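Local coordinates for bifunctional GH43-CE protein (Bacteroides eggerthii, PDB 6MLY) that probably cleaves xylan-type polysaccharides through a family 43 glycoside hydrolase domain and is likely to remove ester groups through an attached carbohydrate esterase domain, at residues A[546-551]-A[580-585]; A[669-674]-A[783-788]; A[600-605]-A[654-659]. All coordinates share one frame; numbering follows the deposited sequence.

All three contacts lie in the esterase part of the chain, an alpha/beta-hydrolase domain, and they follow one another in series, with no nesting and no crossing. From the N terminus, contact 1 closes the first loop by pairing strand 546-552 with strand 579-584, which helix 563-577 connects. Contact 3 then opens on helix 596-610 and closes when the loop after strand 651-654 returns to that helix. Contact 2 closes last and spans the longest interval, setting helix 775-789 against strand 671-675. Contacts 1 and 2 both reach the same sheet and meet where V549 packs on F785. I584 packs against helix 596-610 of contact 3, and I605 touches V669 of contact 2.

Contact 1. Residues A[546-551]-A[580-585]; sequences YKVVVL and AVVSIN
K547 and A580 start a series of five backbone hydrogen bonds that joins two parallel strands, the bond from A580 N to K547 O measuring 2.8 Å. V549 then gives its N-H to A580 O and accepts one from V582 N, after which L551 does the same between V582 and I584. The bonds thus come from odd-numbered residues on 546-551 and even-numbered ones on 580-585, the alternation of a parallel pair. The approach differs for L551 N, which lies 3.1 Å from V582 O and stands above the carbonyl plane, 50° out of it. The intervening CA-H groups add contacts to the same oxygens, as V550 CA does to V582 O at 3.3 Å.

Side chains then fill both faces of the pair. On one, L551 reaches over V581, CD1 meeting V581 CG1 at 3.4 Å. S583 lies beside it; with OG anti to the backbone N (chi1 -161°), the hydroxyl sits 3.6 Å from L551 CB and bonds to K563 O. On the opposite face, V548 CG1 and V582 CG2 cross obliquely at 3.8 Å. Further along, V550 CG1 meets I584 CG2 at 3.9 Å, while Y546 and A580 touch through their CB atoms at the start of the pair.

This is the parallel pair of a beta-alpha-beta unit, and it supplies two central strands in the sheet of the alpha/beta-hydrolase fold. Its connecting helix, 563-577, covers the V549, L551 and S583 side through L574, F570 and A566. Strand 546-552 is hydrogen-bonded along its other edge to strand 621-627, whereas strand 579-584 is flanked by the antiparallel strand 533-537.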
ATOM      1  N   TYR A 546      14.744  11.224 -16.520  1.00 80.21           N
ATOM      2  CA  TYR A 546      13.984  12.451 -16.296  1.00 79.23           C
ATOM      3  C   TYR A 546      14.832  13.450 -15.503  1.00 77.58           C
ATOM      4  O   TYR A 546      15.569  13.073 -14.587  1.00 77.29           O
ATOM      5  CB  TYR A 546      12.692  12.151 -15.536  1.00 79.13           C
ATOM      6  CG  TYR A 546      11.762  11.198 -16.240  1.00 81.34           C
ATOM      7  CD1 TYR A 546      11.003  11.614 -17.321  1.00 82.51           C
ATOM      8  CD2 TYR A 546      11.643   9.881 -15.826  1.00 82.10           C
ATOM      9  CE1 TYR A 546      10.145  10.744 -17.975  1.00 83.53           C
ATOM     10  CE2 TYR A 546      10.785   8.999 -16.466  1.00 83.21           C
ATOM     11  CZ  TYR A 546      10.037   9.434 -17.546  1.00 83.36           C
ATOM     12  OH  TYR A 546       9.194   8.576 -18.183  1.00 84.01           O
ATOM     13  N   LYS A 547      14.710  14.731 -15.860  1.00 75.75           N
ATOM     14  CA  LYS A 547      15.389  15.794 -15.140  1.00 74.19           C
ATOM     15  C   LYS A 547      14.570  16.076 -13.877  1.00 73.65           C
ATOM     16  O   LYS A 547      13.353  15.893 -13.875  1.00 73.48           O
ATOM     17  CB  LYS A 547      15.594  16.990 -16.072  1.00 73.34           C
ATOM     18  CG  LYS A 547      16.061  16.592 -17.466  1.00 74.04           C
ATOM     19  CD  LYS A 547      17.016  17.547 -18.126  1.00 74.28           C
ATOM     20  CE  LYS A 547      17.652  16.946 -19.361  1.00 75.49           C
ATOM     21  NZ  LYS A 547      18.737  17.800 -19.895  1.00 76.69           N
ATOM     22  N   VAL A 548      15.259  16.467 -12.800  1.00 73.08           N
ATOM     23  CA  VAL A 548      14.687  16.453 -11.454  1.00 73.84           C
ATOM     24  C   VAL A 548      14.279  17.874 -11.051  1.00 73.63           C
ATOM     25  O   VAL A 548      14.927  18.847 -11.448  1.00 75.39           O
ATOM     26  CB  VAL A 548      15.679  15.860 -10.437  1.00 74.17           C
ATOM     27  CG1 VAL A 548      15.075  15.768  -9.044  1.00 74.21           C
ATOM     28  CG2 VAL A 548      16.202  14.502 -10.884  1.00 75.01           C
ATOM     29  N   VAL A 549      13.201  17.973 -10.262  1.00 72.71           N
ATOM     30  CA  VAL A 549      12.873  19.193  -9.525  1.00 72.37           C
ATOM     31  C   VAL A 549      12.349  18.790  -8.139  1.00 72.06           C
ATOM     32  O   VAL A 549      11.433  17.973  -8.029  1.00 71.51           O
ATOM     33  CB  VAL A 549      11.874  20.094 -10.283  1.00 72.42           C
ATOM     34  CG1 VAL A 549      11.418  21.277  -9.435  1.00 71.95           C
ATOM     35  CG2 VAL A 549      12.439  20.582 -11.613  1.00 72.33           C
ATOM     36  N   VAL A 550      12.947  19.399  -7.103  1.00 71.99           N
ATOM     37  CA  VAL A 550      12.691  19.129  -5.684  1.00 71.89           C
ATOM     38  C   VAL A 550      11.623  20.104  -5.170  1.00 72.31           C
ATOM     39  O   VAL A 550      11.546  21.237  -5.633  1.00 73.03           O
ATOM     40  CB  VAL A 550      13.996  19.265  -4.876  1.00 71.71           C
ATOM     41  CG1 VAL A 550      13.767  19.168  -3.375  1.00 71.61           C
ATOM     42  CG2 VAL A 550      15.037  18.257  -5.330  1.00 72.57           C
ATOM     43  N   LEU A 551      10.820  19.653  -4.200  1.00 72.46           N
ATOM     44  CA  LEU A 551       9.805  20.481  -3.548  1.00 72.35           C
ATOM     45  C   LEU A 551      10.042  20.474  -2.032  1.00 73.35           C
ATOM     46  O   LEU A 551      10.042  19.404  -1.407  1.00 74.93           O
ATOM     47  CB  LEU A 551       8.405  19.932  -3.851  1.00 72.60           C
ATOM     48  CG  LEU A 551       8.121  19.520  -5.295  1.00 72.47           C
ATOM     49  CD1 LEU A 551       6.716  18.945  -5.411  1.00 71.84           C
ATOM     50  CD2 LEU A 551       8.287  20.696  -6.247  1.00 72.98           C
ATOM     51  N   ALA A 580      10.810  14.775 -13.421  1.00 74.04           N
ATOM     52  CA  ALA A 580      10.750  13.957 -12.222  1.00 73.87           C
ATOM     53  C   ALA A 580      10.622  14.898 -11.025  1.00 73.42           C
ATOM     54  O   ALA A 580      11.294  15.920 -10.972  1.00 75.32           O
ATOM     55  CB  ALA A 580      11.973  13.083 -12.110  1.00 75.15           C
ATOM     56  N   VAL A 581       9.742  14.553 -10.085  1.00 71.97           N
ATOM     57  CA  VAL A 581       9.455  15.400  -8.938  1.00 70.98           C
ATOM     58  C   VAL A 581       9.901  14.658  -7.674  1.00 71.08           C
ATOM     59  O   VAL A 581       9.746  13.437  -7.587  1.00 71.17           O
ATOM     60  CB  VAL A 581       7.963  15.779  -8.894  1.00 70.57           C
ATOM     61  CG1 VAL A 581       7.632  16.654  -7.698  1.00 70.78           C
ATOM     62  CG2 VAL A 581       7.512  16.441 -10.189  1.00 70.29           C
ATOM     63  N   VAL A 582      10.471  15.407  -6.720  1.00 70.42           N
ATOM     64  CA  VAL A 582      10.996  14.858  -5.466  1.00 70.81           C
ATOM     65  C   VAL A 582      10.648  15.818  -4.325  1.00 71.47           C
ATOM     66  O   VAL A 582      11.460  16.657  -3.960  1.00 72.44           O
ATOM     67  CB  VAL A 582      12.522  14.628  -5.521  1.00 70.64           C
ATOM     68  CG1 VAL A 582      13.054  14.051  -4.216  1.00 70.53           C
ATOM     69  CG2 VAL A 582      12.938  13.754  -6.693  1.00 70.71           C
ATOM     70  N   SER A 583       9.449  15.688  -3.755  1.00 72.00           N
ATOM     71  CA  SER A 583       9.141  16.417  -2.530  1.00 73.46           C
ATOM     72  C   SER A 583       9.872  15.750  -1.358  1.00 74.08           C
ATOM     73  O   SER A 583       9.874  14.523  -1.241  1.00 75.25           O
ATOM     74  CB  SER A 583       7.662  16.511  -2.278  1.00 74.85           C
ATOM     75  OG  SER A 583       7.391  17.558  -1.354  1.00 76.80           O
ATOM     76  N   ILE A 584      10.494  16.572  -0.507  1.00 73.21           N
ATOM     77  CA  ILE A 584      11.350  16.092   0.574  1.00 72.97           C
ATOM     78  C   ILE A 584      10.806  16.607   1.912  1.00 73.60           C
ATOM     79  O   ILE A 584      10.049  17.581   1.945  1.00 74.25           O
ATOM     80  CB  ILE A 584      12.813  16.528   0.349  1.00 72.07           C
ATOM     81  CG1 ILE A 584      13.017  18.026   0.600  1.00 71.89           C
ATOM     82  CG2 ILE A 584      13.293  16.118  -1.036  1.00 71.79           C
ATOM     83  CD1 ILE A 584      14.462  18.464   0.536  1.00 71.81           C
ATOM     84  N   ASN A 585      11.220  15.938   2.995  1.00 73.60           N
ATOM     85  CA  ASN A 585      11.021  16.405   4.366  1.00 74.38           C
ATOM     86  C   ASN A 585      12.344  16.974   4.900  1.00 74.02           C
ATOM     87  O   ASN A 585      13.422  16.699   4.367  1.00 74.87           O
ATOM     88  CB  ASN A 585      10.501  15.301   5.297  1.00 75.08           C
ATOM     89  CG  ASN A 585       9.010  15.043   5.194  1.00 75.09           C
ATOM     90  OD1 ASN A 585       8.244  15.869   4.696  1.00 74.46           O
ATOM     91  ND2 ASN A 585       8.584  13.895   5.691  1.00 76.00           N
TER

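Contact 2. Residues A[669-674]-A[783-788]; sequences VDAVVN and DFFARE
A671, F785 and V673 carry most of this contact, in which the C-terminal helix 775-789 packs on one face of the central sheet of the alpha/beta-hydrolase fold, over strand 671-675. Strand 671-674 and helix 783-788 run nearly antiparallel, their axes 9.2 Å apart. The F785 ring spans the two strand residues, with A671 CB 3.7 Å from CE1 and V673 CG2 3.4 Å from CZ. Its CG is anti to the carbonyl carbon (chi1 -77°), a setting that carries the ring from the flank of the helix to the strand. A671 O lies at the edge of this ring, near its plane. V673 CG2 also serves the neighbouring ring, reaching F784 CD2 at its edge at 3.6 Å, so that one methyl group touches both phenylalanine rings. V672, whose side chain starts away from the helix, takes part through its carbonyl: V672 O is 3.3 Å from F784 CE2, at the ring edge. An alanine in place of F785 would probably open a gap beside A671 and V673.

No hydrogen bond joins strand and helix here. Adhesion rests on apolar contact, perhaps aided by carbonyl oxygens facing the slightly positive ring edges.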
ATOM      1  N   VAL A 669      22.345  22.489  -6.962  1.00 69.94           N
ATOM      2  CA  VAL A 669      21.090  22.683  -7.681  1.00 69.23           C
ATOM      3  C   VAL A 669      21.359  23.661  -8.827  1.00 68.72           C
ATOM      4  O   VAL A 669      22.286  24.466  -8.749  1.00 69.09           O
ATOM      5  CB  VAL A 669      19.961  23.174  -6.752  1.00 68.89           C
ATOM      6  CG1 VAL A 669      19.625  22.131  -5.696  1.00 69.05           C
ATOM      7  CG2 VAL A 669      20.278  24.512  -6.101  1.00 68.95           C
ATOM      8  N   ASP A 670      20.539  23.582  -9.880  1.00 67.87           N
ATOM      9  CA  ASP A 670      20.802  24.286 -11.138  1.00 67.80           C
ATOM     10  C   ASP A 670      19.792  25.423 -11.382  1.00 67.35           C
ATOM     11  O   ASP A 670      20.000  26.249 -12.277  1.00 67.94           O
ATOM     12  CB  ASP A 670      20.825  23.285 -12.295  1.00 67.90           C
ATOM     13  CG  ASP A 670      21.824  22.159 -12.095  1.00 68.28           C
ATOM     14  OD1 ASP A 670      22.996  22.461 -11.797  1.00 68.87           O
ATOM     15  OD2 ASP A 670      21.417  20.987 -12.220  1.00 68.26           O
ATOM     16  N   ALA A 671      18.719  25.484 -10.586  1.00 66.42           N
ATOM     17  CA  ALA A 671      17.652  26.456 -10.785  1.00 66.35           C
ATOM     18  C   ALA A 671      16.781  26.529  -9.528  1.00 66.27           C
ATOM     19  O   ALA A 671      16.448  25.499  -8.950  1.00 65.94           O
ATOM     20  CB  ALA A 671      16.836  26.071 -11.994  1.00 66.56           C
ATOM     21  N   VAL A 672      16.412  27.752  -9.126  1.00 65.83           N
ATOM     22  CA  VAL A 672      15.609  27.980  -7.926  1.00 65.83           C
ATOM     23  C   VAL A 672      14.385  28.821  -8.297  1.00 65.77           C
ATOM     24  O   VAL A 672      14.481  29.740  -9.105  1.00 66.46           O
ATOM     25  CB  VAL A 672      16.430  28.655  -6.810  1.00 65.69           C
ATOM     26  CG1 VAL A 672      15.580  28.969  -5.589  1.00 65.73           C
ATOM     27  CG2 VAL A 672      17.636  27.823  -6.410  1.00 65.90           C
ATOM     28  N   VAL A 673      13.239  28.480  -7.700  1.00 65.93           N
ATOM     29  CA  VAL A 673      12.066  29.341  -7.673  1.00 65.88           C
ATOM     30  C   VAL A 673      11.636  29.462  -6.210  1.00 65.93           C
ATOM     31  O   VAL A 673      11.406  28.449  -5.555  1.00 65.61           O
ATOM     32  CB  VAL A 673      10.924  28.808  -8.556  1.00 66.07           C
ATOM     33  CG1 VAL A 673       9.683  29.686  -8.472  1.00 66.28           C
ATOM     34  CG2 VAL A 673      11.363  28.648 -10.003  1.00 66.33           C
ATOM     35  N   ASN A 674      11.546  30.704  -5.722  1.00 66.09           N
ATOM     36  CA  ASN A 674      11.293  30.994  -4.323  1.00 66.20           C
ATOM     37  C   ASN A 674       9.917  31.653  -4.204  1.00 66.59           C
ATOM     38  O   ASN A 674       9.731  32.770  -4.641  1.00 66.99           O
ATOM     39  CB  ASN A 674      12.412  31.850  -3.730  1.00 66.36           C
ATOM     40  CG  ASN A 674      12.065  32.460  -2.390  1.00 66.85           C
ATOM     41  OD1 ASN A 674      11.174  31.981  -1.694  1.00 67.18           O
ATOM     42  ND2 ASN A 674      12.759  33.530  -2.027  1.00 67.41           N
ATOM     43  N   ASP A 783       7.980  26.925 -17.175  1.00 74.01           N
ATOM     44  CA  ASP A 783       8.654  27.418 -18.380  1.00 73.59           C
ATOM     45  C   ASP A 783      10.122  27.752 -18.082  1.00 72.26           C
ATOM     46  O   ASP A 783      10.982  27.587 -18.953  1.00 71.06           O
ATOM     47  CB  ASP A 783       7.926  28.633 -18.957  1.00 74.73           C
ATOM     48  CG  ASP A 783       6.626  28.286 -19.661  1.00 75.64           C
ATOM     49  OD1 ASP A 783       6.304  27.088 -19.740  1.00 75.53           O
ATOM     50  OD2 ASP A 783       5.949  29.220 -20.130  1.00 77.61           O
ATOM     51  N   PHE A 784      10.390  28.225 -16.856  1.00 71.10           N
ATOM     52  CA  PHE A 784      11.741  28.576 -16.404  1.00 70.24           C
ATOM     53  C   PHE A 784      12.574  27.299 -16.211  1.00 70.35           C
ATOM     54  O   PHE A 784      13.663  27.174 -16.780  1.00 70.53           O
ATOM     55  CB  PHE A 784      11.675  29.434 -15.136  1.00 69.44           C
ATOM     56  CG  PHE A 784      12.991  29.601 -14.418  1.00 68.60           C
ATOM     57  CD1 PHE A 784      14.115  30.056 -15.089  1.00 69.02           C
ATOM     58  CD2 PHE A 784      13.105  29.308 -13.068  1.00 67.93           C
ATOM     59  CE1 PHE A 784      15.326  30.197 -14.429  1.00 68.95           C
ATOM     60  CE2 PHE A 784      14.314  29.453 -12.409  1.00 67.86           C
ATOM     61  CZ  PHE A 784      15.423  29.895 -13.090  1.00 68.25           C
ATOM     62  N   PHE A 785      12.053  26.348 -15.424  1.00 69.90           N
ATOM     63  CA  PHE A 785      12.751  25.075 -15.180  1.00 69.82           C
ATOM     64  C   PHE A 785      13.024  24.366 -16.517  1.00 70.54           C
ATOM     65  O   PHE A 785      14.096  23.778 -16.695  1.00 70.94           O
ATOM     66  CB  PHE A 785      11.970  24.200 -14.193  1.00 69.44           C
ATOM     67  CG  PHE A 785      12.086  24.608 -12.743  1.00 69.58           C
ATOM     68  CD1 PHE A 785      13.322  24.877 -12.169  1.00 69.94           C
ATOM     69  CD2 PHE A 785      10.960  24.699 -11.938  1.00 69.59           C
ATOM     70  CE1 PHE A 785      13.424  25.245 -10.835  1.00 69.74           C
ATOM     71  CE2 PHE A 785      11.064  25.064 -10.603  1.00 69.21           C
ATOM     72  CZ  PHE A 785      12.296  25.332 -10.052  1.00 69.33           C
ATOM     73  N   ALA A 786      12.068  24.462 -17.452  1.00 70.50           N
ATOM     74  CA  ALA A 786      12.159  23.875 -18.800  1.00 71.76           C
ATOM     75  C   ALA A 786      13.271  24.532 -19.637  1.00 72.95           C
ATOM     76  O   ALA A 786      13.961  23.842 -20.384  1.00 73.75           O
ATOM     77  CB  ALA A 786      10.824  23.993 -19.494  1.00 71.81           C
ATOM     78  N   ARG A 787      13.423  25.858 -19.531  1.00 73.00           N
ATOM     79  CA  ARG A 787      14.421  26.610 -20.318  1.00 73.97           C
ATOM     80  C   ARG A 787      15.842  26.252 -19.860  1.00 73.58           C
ATOM     81  O   ARG A 787      16.748  26.098 -20.683  1.00 73.05           O
ATOM     82  CB  ARG A 787      14.208  28.123 -20.196  1.00 74.76           C
ATOM     83  CG  ARG A 787      13.216  28.709 -21.191  1.00 76.16           C
ATOM     84  CD  ARG A 787      13.228  30.224 -21.146  1.00 76.92           C
ATOM     85  NE  ARG A 787      12.941  30.755 -19.816  1.00 77.69           N
ATOM     86  CZ  ARG A 787      11.744  31.164 -19.401  1.00 78.51           C
ATOM     87  NH1 ARG A 787      10.685  31.043 -20.184  1.00 79.72           N
ATOM     88  NH2 ARG A 787      11.610  31.699 -18.200  1.00 79.09           N
ATOM     89  N   GLU A 788      16.015  26.135 -18.539  1.00 72.78           N
ATOM     90  CA  GLU A 788      17.309  25.855 -17.914  1.00 73.20           C
ATOM     91  C   GLU A 788      17.669  24.367 -18.078  1.00 73.31           C
ATOM     92  O   GLU A 788      18.823  23.992 -17.893  1.00 73.95           O
ATOM     93  CB  GLU A 788      17.279  26.246 -16.431  1.00 71.91           C
ATOM     94  CG  GLU A 788      16.890  27.694 -16.157  1.00 71.42           C
ATOM     95  CD  GLU A 788      17.969  28.739 -16.391  1.00 71.65           C
ATOM     96  OE1 GLU A 788      19.134  28.487 -16.023  1.00 71.26           O
ATOM     97  OE2 GLU A 788      17.639  29.809 -16.934  1.00 71.39           O
TER

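Contact 3. Residues A[600-605]-A[654-659]; sequences DVKAAI and DLEGNV
K602 faces E656 and A603 faces V659, each pair with CA atoms 6.0 Å apart, as the irregular segment 654-659 passes along one side of helix 600-605. No hydrogen bond crosses between them. K602 lays its aliphatic chain against the loop, with CD 3.3 Å from L655 O and 3.7 Å from E656 CA. The chain bends at its last torsion (chi4 -64°), and NZ bonds to T640 OG1. E656 instead runs extended past K602, its CG 3.9 Å from K602 CD, and ends on S667 OG, with R606 NH1 in a long, weak ion pair. The two opposite charges therefore stay apart, at 6.4 Å from K602 NZ to E656 OE2.

The helix is one of those that flank the central sheet of this alpha/beta-hydrolase domain, V601 and I605 packing on strand 621-627, and the loop follows strand 651-654. Within the loop, D654 OD1 accepts two weak bonds, from E656 N and G657 N, the first closing an Asx turn. G657 then adopts a positive phi of 95°, where a side chain would press on the preceding carbonyl oxygen.

Beyond the glycine, V659 turns back to the helix, its CB 3.6 Å from A603 CB. Its two methyl groups lie near D600 OD1, CG2 at 3.7 Å, the two side chains crossing at about a right angle. D600 spends its polarity elsewhere: OD1 bonds to H532 NE2 and OD2 forms a salt bridge with R587, an environment likely to favour the ionised carboxylate. L655 touches Y720, one of the sodium ion's ligand residues.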
ATOM      1  N   ASP A 600      19.819  18.885   5.771  1.00 74.09           N
ATOM      2  CA  ASP A 600      18.906  17.862   5.293  1.00 73.66           C
ATOM      3  C   ASP A 600      18.697  18.028   3.786  1.00 73.07           C
ATOM      4  O   ASP A 600      18.768  17.053   3.039  1.00 72.81           O
ATOM      5  CB  ASP A 600      17.582  17.885   6.064  1.00 74.10           C
ATOM      6  CG  ASP A 600      17.670  17.320   7.475  1.00 75.62           C
ATOM      7  OD1 ASP A 600      18.744  16.793   7.843  1.00 76.49           O
ATOM      8  OD2 ASP A 600      16.667  17.425   8.205  1.00 76.29           O
ATOM      9  N   VAL A 601      18.441  19.264   3.353  1.00 72.08           N
ATOM     10  CA  VAL A 601      18.170  19.563   1.946  1.00 70.95           C
ATOM     11  C   VAL A 601      19.334  19.046   1.095  1.00 71.08           C
ATOM     12  O   VAL A 601      19.126  18.319   0.124  1.00 71.21           O
ATOM     13  CB  VAL A 601      17.930  21.067   1.723  1.00 70.43           C
ATOM     14  CG1 VAL A 601      17.875  21.424   0.244  1.00 69.63           C
ATOM     15  CG2 VAL A 601      16.666  21.523   2.429  1.00 70.21           C
ATOM     16  N   LYS A 602      20.555  19.418   1.489  1.00 71.68           N
ATOM     17  CA  LYS A 602      21.755  19.050   0.762  1.00 72.01           C
ATOM     18  C   LYS A 602      21.922  17.525   0.750  1.00 72.84           C
ATOM     19  O   LYS A 602      22.435  16.985  -0.224  1.00 73.47           O
ATOM     20  CB  LYS A 602      22.970  19.776   1.351  1.00 72.64           C
ATOM     21  CG  LYS A 602      22.983  21.274   1.088  1.00 72.35           C
ATOM     22  CD  LYS A 602      24.336  21.930   1.279  1.00 73.01           C
ATOM     23  CE  LYS A 602      24.345  23.419   0.999  1.00 72.48           C
ATOM     24  NZ  LYS A 602      24.027  23.722  -0.417  1.00 71.40           N
ATOM     25  N   ALA A 603      21.475  16.846   1.817  1.00 73.17           N
ATOM     26  CA  ALA A 603      21.544  15.366   1.935  1.00 73.45           C
ATOM     27  C   ALA A 603      20.536  14.679   1.003  1.00 72.81           C
ATOM     28  O   ALA A 603      20.833  13.624   0.425  1.00 72.65           O
ATOM     29  CB  ALA A 603      21.312  14.945   3.363  1.00 74.10           C
ATOM     30  N   ALA A 604      19.333  15.253   0.893  1.00 71.91           N
ATOM     31  CA  ALA A 604      18.312  14.744  -0.015  1.00 71.27           C
ATOM     32  C   ALA A 604      18.818  14.804  -1.463  1.00 71.50           C
ATOM     33  O   ALA A 604      18.606  13.872  -2.228  1.00 71.95           O
ATOM     34  CB  ALA A 604      17.030  15.515   0.155  1.00 70.60           C
ATOM     35  N   ILE A 605      19.509  15.895  -1.811  1.00 71.48           N
ATOM     36  CA  ILE A 605      20.039  16.112  -3.166  1.00 71.18           C
ATOM     37  C   ILE A 605      21.182  15.117  -3.424  1.00 72.05           C
ATOM     38  O   ILE A 605      21.249  14.499  -4.494  1.00 72.26           O
ATOM     39  CB  ILE A 605      20.484  17.578  -3.360  1.00 70.81           C
ATOM     40  CG1 ILE A 605      19.316  18.552  -3.176  1.00 70.11           C
ATOM     41  CG2 ILE A 605      21.151  17.766  -4.714  1.00 70.67           C
ATOM     42  CD1 ILE A 605      19.739  19.965  -2.815  1.00 70.30           C
ATOM     43  N   ASP A 654      28.322  24.673   9.801  1.00 79.84           N
ATOM     44  CA  ASP A 654      28.493  23.639   8.777  1.00 80.14           C
ATOM     45  C   ASP A 654      27.243  23.622   7.885  1.00 78.88           C
ATOM     46  O   ASP A 654      26.154  23.290   8.346  1.00 78.93           O
ATOM     47  CB  ASP A 654      28.745  22.278   9.440  1.00 81.36           C
ATOM     48  CG  ASP A 654      29.095  21.137   8.497  1.00 81.54           C
ATOM     49  OD1 ASP A 654      28.757  21.233   7.296  1.00 80.14           O
ATOM     50  OD2 ASP A 654      29.699  20.152   8.976  1.00 82.24           O
ATOM     51  N   LEU A 655      27.410  23.961   6.602  1.00 77.87           N
ATOM     52  CA  LEU A 655      26.271  24.182   5.703  1.00 76.58           C
ATOM     53  C   LEU A 655      25.916  22.920   4.905  1.00 76.35           C
ATOM     54  O   LEU A 655      24.793  22.831   4.416  1.00 74.26           O
ATOM     55  CB  LEU A 655      26.574  25.352   4.759  1.00 76.34           C
ATOM     56  CG  LEU A 655      26.242  26.738   5.308  1.00 76.30           C
ATOM     57  CD1 LEU A 655      26.636  27.818   4.312  1.00 76.13           C
ATOM     58  CD2 LEU A 655      24.766  26.855   5.663  1.00 75.65           C
ATOM     59  N   GLU A 656      26.848  21.970   4.749  1.00 77.24           N
ATOM     60  CA  GLU A 656      26.543  20.763   3.967  1.00 78.07           C
ATOM     61  C   GLU A 656      26.111  19.618   4.896  1.00 79.29           C
ATOM     62  O   GLU A 656      25.038  19.051   4.702  1.00 78.75           O
ATOM     63  CB  GLU A 656      27.699  20.361   3.048  1.00 78.76           C
ATOM     64  CG  GLU A 656      27.233  19.443   1.930  1.00 78.29           C
ATOM     65  CD  GLU A 656      28.249  19.101   0.853  1.00 78.44           C
ATOM     66  OE1 GLU A 656      29.456  19.314   1.087  1.00 79.23           O
ATOM     67  OE2 GLU A 656      27.823  18.618  -0.217  1.00 77.55           O
ATOM     68  N   GLY A 657      26.956  19.281   5.878  1.00 81.49           N
ATOM     69  CA  GLY A 657      26.624  18.325   6.942  1.00 83.28           C
ATOM     70  C   GLY A 657      27.099  16.916   6.631  1.00 84.66           C
ATOM     71  O   GLY A 657      27.829  16.698   5.663  1.00 86.73           O
ATOM     72  N   ASN A 658      26.677  15.960   7.470  1.00 86.04           N
ATOM     73  CA  ASN A 658      27.048  14.548   7.353  1.00 86.69           C
ATOM     74  C   ASN A 658      25.818  13.669   7.600  1.00 85.53           C
ATOM     75  O   ASN A 658      25.894  12.677   8.323  1.00 87.32           O
ATOM     76  CB  ASN A 658      28.133  14.156   8.357  1.00 88.64           C
ATOM     77  CG  ASN A 658      29.355  15.040   8.270  1.00 89.97           C
ATOM     78  OD1 ASN A 658      29.934  15.190   7.197  1.00 90.41           O
ATOM     79  ND2 ASN A 658      29.748  15.620   9.391  1.00 91.03           N
ATOM     80  N   VAL A 659      24.695  14.035   6.980  1.00 83.88           N
ATOM     81  CA  VAL A 659      23.413  13.443   7.304  1.00 82.65           C
ATOM     82  C   VAL A 659      23.373  12.009   6.757  1.00 84.06           C
ATOM     83  O   VAL A 659      23.253  11.054   7.534  1.00 86.49           O
ATOM     84  CB  VAL A 659      22.255  14.320   6.788  1.00 80.29           C
ATOM     85  CG1 VAL A 659      20.895  13.680   7.014  1.00 79.14           C
ATOM     86  CG2 VAL A 659      22.294  15.708   7.415  1.00 80.22           C
TER